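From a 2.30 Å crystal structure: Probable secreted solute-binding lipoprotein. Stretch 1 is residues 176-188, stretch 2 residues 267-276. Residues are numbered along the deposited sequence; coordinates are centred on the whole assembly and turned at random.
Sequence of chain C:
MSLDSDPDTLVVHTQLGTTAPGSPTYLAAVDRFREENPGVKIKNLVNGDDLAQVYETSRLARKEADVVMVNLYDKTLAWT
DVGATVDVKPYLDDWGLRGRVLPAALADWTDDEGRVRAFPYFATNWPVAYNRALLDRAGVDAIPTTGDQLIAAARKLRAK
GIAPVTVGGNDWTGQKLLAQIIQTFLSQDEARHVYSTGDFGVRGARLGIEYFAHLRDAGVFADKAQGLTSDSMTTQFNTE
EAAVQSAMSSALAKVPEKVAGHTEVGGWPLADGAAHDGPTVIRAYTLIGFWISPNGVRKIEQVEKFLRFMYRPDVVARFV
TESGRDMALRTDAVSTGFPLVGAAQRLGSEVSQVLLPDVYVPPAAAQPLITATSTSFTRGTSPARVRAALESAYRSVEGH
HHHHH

Stretch 1 176-188: KLLAQIIQTFLSQ
Stretch 2 (267-276) GWPLADGAAH

What frames the contact? Residues 176-182 close a helix that began earlier; Gln183 is the first to leave helical phi/psi, in a 3-10 segment 183-184, Phe185 (-118/34) bends the chain, and Leu186 (-142/129) is extended. Stretch 2 has no helix or strand, only a type II turn from Ala271 to Ala274. In register, CA of Ile181 lies 7.5 Å from CA of Trp268, and CA of Phe185 4.8 Å from CA of Ala275. Together they bury 596 Å².

What does the helix rest on? The CA-to-CB bond of Trp268 points toward the helix, and with chi1 t and chi2 -88° the indole offers one face to two aliphatic bumps. Leu177 CD2 sits 4.3 Å from the centroid of the Trp268 six-membered ring, and Ile181 CG1 (chi1 m, chi2 t) 3.9 Å from that of its five-membered ring, so residues one turn apart share a flat surface. Trp268 NE1 is buried without a partner. Gln180 (t, t) brings NE2 to 3.6 Å from Trp268 CB.

How do the turn and Phe185 fit together? The Phe185 ring (chi1 m, chi2 -76°) meets the turn, with CE1 3.2 Å from Gly273 O near the ring plane and CZ 3.6 Å from Ala271 CB. Gly273 has positive phi (74/36), which favours glycine. Thr184 (m) lays CG2 3.5 Å from Ala274 CB, where a small methyl fits snugly, while its OG1 donates to Ile181 O at 2.5 Å.

Which polar bonds fasten the far end? Two carbonyls just past the helix serve as acceptors. Ala275 N donates to Thr184 O at 2.8 Å, nearly straight at 173°; His276 (chi1 m, chi2 -81°) donates from NE2 to Gln183 O at 2.7 Å, and Gln183 O also receives a weak bond from Leu186 N at 3.3 Å. Beside them Ala275 CB packs 3.8 Å from Leu186 N.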

# COMPACT_ATOMS: atom_id res chain seq x y z
N LYS C 176 54.96 -39.08 -8.98
CA LYS C 176 53.85 -38.45 -8.28
C LYS C 176 53.41 -39.24 -7.02
O LYS C 176 53.06 -38.64 -5.99
CB LYS C 176 52.65 -38.29 -9.21
CG LYS C 176 52.19 -36.85 -9.41
CD LYS C 176 53.20 -36.02 -10.20
CE LYS C 176 53.23 -36.43 -11.65
NZ LYS C 176 54.31 -35.74 -12.42
N LEU C 177 53.44 -40.57 -7.10
CA LEU C 177 53.03 -41.41 -5.97
C LEU C 177 54.05 -41.30 -4.83
O LEU C 177 53.67 -41.25 -3.66
CB LEU C 177 52.90 -42.88 -6.38
CG LEU C 177 51.78 -43.73 -5.74
CD1 LEU C 177 52.28 -45.16 -5.59
CD2 LEU C 177 51.38 -43.19 -4.38
N LEU C 178 55.34 -41.27 -5.18
CA LEU C 178 56.41 -41.14 -4.19
C LEU C 178 56.26 -39.82 -3.45
O LEU C 178 56.41 -39.74 -2.23
CB LEU C 178 57.79 -41.16 -4.86
CG LEU C 178 59.06 -41.53 -4.07
CD1 LEU C 178 60.16 -40.57 -4.49
CD2 LEU C 178 58.86 -41.47 -2.56
N ALA C 179 55.97 -38.77 -4.21
CA ALA C 179 55.80 -37.43 -3.64
C ALA C 179 54.56 -37.37 -2.77
O ALA C 179 54.53 -36.64 -1.78
CB ALA C 179 55.72 -36.39 -4.77
N GLN C 180 53.54 -38.13 -3.12
CA GLN C 180 52.31 -38.14 -2.33
C GLN C 180 52.56 -38.87 -1.00
O GLN C 180 52.14 -38.40 0.07
CB GLN C 180 51.18 -38.83 -3.11
CG GLN C 180 50.11 -39.43 -2.22
CD GLN C 180 48.87 -39.85 -2.97
OE1 GLN C 180 48.88 -39.97 -4.21
NE2 GLN C 180 47.79 -40.10 -2.24
N ILE C 181 53.23 -40.01 -1.06
CA ILE C 181 53.53 -40.78 0.14
C ILE C 181 54.45 -39.95 1.04
O ILE C 181 54.21 -39.85 2.24
CB ILE C 181 54.18 -42.15 -0.23
CG1 ILE C 181 53.21 -42.95 -1.13
CG2 ILE C 181 54.48 -42.96 1.04
CD1 ILE C 181 53.77 -44.23 -1.73
N ILE C 182 55.49 -39.34 0.47
CA ILE C 182 56.38 -38.52 1.28
C ILE C 182 55.55 -37.41 1.94
O ILE C 182 55.86 -36.96 3.04
CB ILE C 182 57.52 -37.87 0.42
CG1 ILE C 182 58.56 -38.93 0.05
CG2 ILE C 182 58.16 -36.70 1.17
CD1 ILE C 182 59.67 -38.41 -0.82
N GLN C 183 54.47 -37.00 1.29
CA GLN C 183 53.63 -35.95 1.84
C GLN C 183 52.75 -36.42 2.98
O GLN C 183 51.87 -35.68 3.43
CB GLN C 183 52.76 -35.31 0.75
CG GLN C 183 53.49 -34.26 -0.07
CD GLN C 183 52.64 -33.75 -1.22
OE1 GLN C 183 52.68 -34.29 -2.32
NE2 GLN C 183 51.85 -32.71 -0.96
N THR C 184 52.96 -37.64 3.44
CA THR C 184 52.17 -38.15 4.55
C THR C 184 52.48 -37.27 5.77
O THR C 184 51.63 -37.09 6.64
CB THR C 184 52.53 -39.61 4.87
OG1 THR C 184 52.26 -40.44 3.73
CG2 THR C 184 51.71 -40.11 6.07
N PHE C 185 53.69 -36.73 5.80
CA PHE C 185 54.17 -35.89 6.90
C PHE C 185 54.50 -34.45 6.48
O PHE C 185 55.41 -33.84 7.02
CB PHE C 185 55.42 -36.51 7.52
CG PHE C 185 55.20 -37.90 8.08
CD1 PHE C 185 54.53 -38.08 9.29
CD2 PHE C 185 55.67 -39.01 7.39
CE1 PHE C 185 54.35 -39.37 9.81
CE2 PHE C 185 55.48 -40.29 7.90
CZ PHE C 185 54.82 -40.47 9.11
N LEU C 186 53.75 -33.92 5.52
CA LEU C 186 54.00 -32.57 5.04
C LEU C 186 52.69 -31.85 4.73
O LEU C 186 51.83 -32.37 4.02
CB LEU C 186 54.86 -32.61 3.77
CG LEU C 186 56.34 -32.98 3.90
CD1 LEU C 186 56.93 -33.31 2.55
CD2 LEU C 186 57.09 -31.83 4.53
N SER C 187 52.53 -30.64 5.28
CA SER C 187 51.32 -29.87 5.02
C SER C 187 51.47 -29.29 3.62
O SER C 187 52.52 -29.42 3.00
CB SER C 187 51.18 -28.73 6.02
OG SER C 187 52.24 -27.81 5.88
N GLN C 188 50.42 -28.66 3.12
CA GLN C 188 50.45 -28.08 1.79
C GLN C 188 51.65 -27.13 1.61
O GLN C 188 52.39 -27.22 0.64
CB GLN C 188 49.15 -27.32 1.51
CG GLN C 188 48.58 -27.58 0.13
CD GLN C 188 47.89 -28.93 0.02
OE1 GLN C 188 48.34 -29.91 0.62
NE2 GLN C 188 46.81 -28.97 -0.74
N GLY C 267 41.85 -43.23 -0.38
CA GLY C 267 43.09 -42.48 -0.33
C GLY C 267 44.23 -43.40 0.04
O GLY C 267 44.03 -44.59 0.28
N TRP C 268 45.44 -42.86 0.09
CA TRP C 268 46.60 -43.66 0.44
C TRP C 268 46.69 -43.78 1.97
O TRP C 268 46.61 -42.78 2.69
CB TRP C 268 47.87 -43.04 -0.15
CG TRP C 268 49.08 -43.89 0.04
CD1 TRP C 268 49.91 -43.89 1.12
CD2 TRP C 268 49.53 -44.95 -0.82
NE1 TRP C 268 50.85 -44.88 0.99
CE2 TRP C 268 50.64 -45.55 -0.19
CE3 TRP C 268 49.10 -45.45 -2.05
CZ2 TRP C 268 51.33 -46.62 -0.75
CZ3 TRP C 268 49.79 -46.52 -2.62
CH2 TRP C 268 50.89 -47.09 -1.96
N PRO C 269 46.84 -45.01 2.48
CA PRO C 269 46.94 -45.26 3.93
C PRO C 269 47.91 -44.34 4.64
O PRO C 269 48.89 -43.90 4.06
CB PRO C 269 47.37 -46.72 3.99
CG PRO C 269 46.63 -47.31 2.83
CD PRO C 269 46.90 -46.27 1.73
N LEU C 270 47.63 -44.06 5.91
CA LEU C 270 48.47 -43.19 6.72
C LEU C 270 49.37 -43.94 7.69
O LEU C 270 49.04 -45.05 8.14
CB LEU C 270 47.59 -42.23 7.52
CG LEU C 270 46.64 -41.28 6.79
CD1 LEU C 270 45.86 -40.52 7.82
CD2 LEU C 270 47.41 -40.31 5.89
N ALA C 271 50.50 -43.32 8.01
CA ALA C 271 51.44 -43.87 8.97
C ALA C 271 51.01 -43.22 10.28
O ALA C 271 50.20 -42.30 10.27
CB ALA C 271 52.86 -43.45 8.63
N ASP C 272 51.52 -43.70 11.41
CA ASP C 272 51.15 -43.11 12.70
C ASP C 272 51.73 -41.71 12.75
O ASP C 272 52.89 -41.50 12.38
CB ASP C 272 51.70 -43.95 13.85
N GLY C 273 50.92 -40.74 13.18
CA GLY C 273 51.40 -39.37 13.28
C GLY C 273 51.55 -38.62 11.97
O GLY C 273 52.47 -37.81 11.81
N ALA C 274 50.66 -38.88 11.02
CA ALA C 274 50.71 -38.20 9.73
C ALA C 274 50.26 -36.76 9.91
O ALA C 274 49.72 -36.40 10.97
CB ALA C 274 49.81 -38.91 8.73
N ALA C 275 50.47 -35.93 8.89
CA ALA C 275 50.07 -34.53 8.96
C ALA C 275 48.70 -34.29 8.33
O ALA C 275 48.35 -33.16 8.01
CB ALA C 275 51.11 -33.65 8.28
N HIS C 276 47.93 -35.35 8.16
CA HIS C 276 46.60 -35.24 7.56
C HIS C 276 45.63 -36.18 8.26
O HIS C 276 46.04 -37.23 8.76
CB HIS C 276 46.63 -35.62 6.08
CG HIS C 276 47.76 -35.00 5.32
ND1 HIS C 276 47.72 -33.71 4.85
CD2 HIS C 276 48.97 -35.50 4.97
CE1 HIS C 276 48.86 -33.43 4.24
NE2 HIS C 276 49.63 -34.50 4.29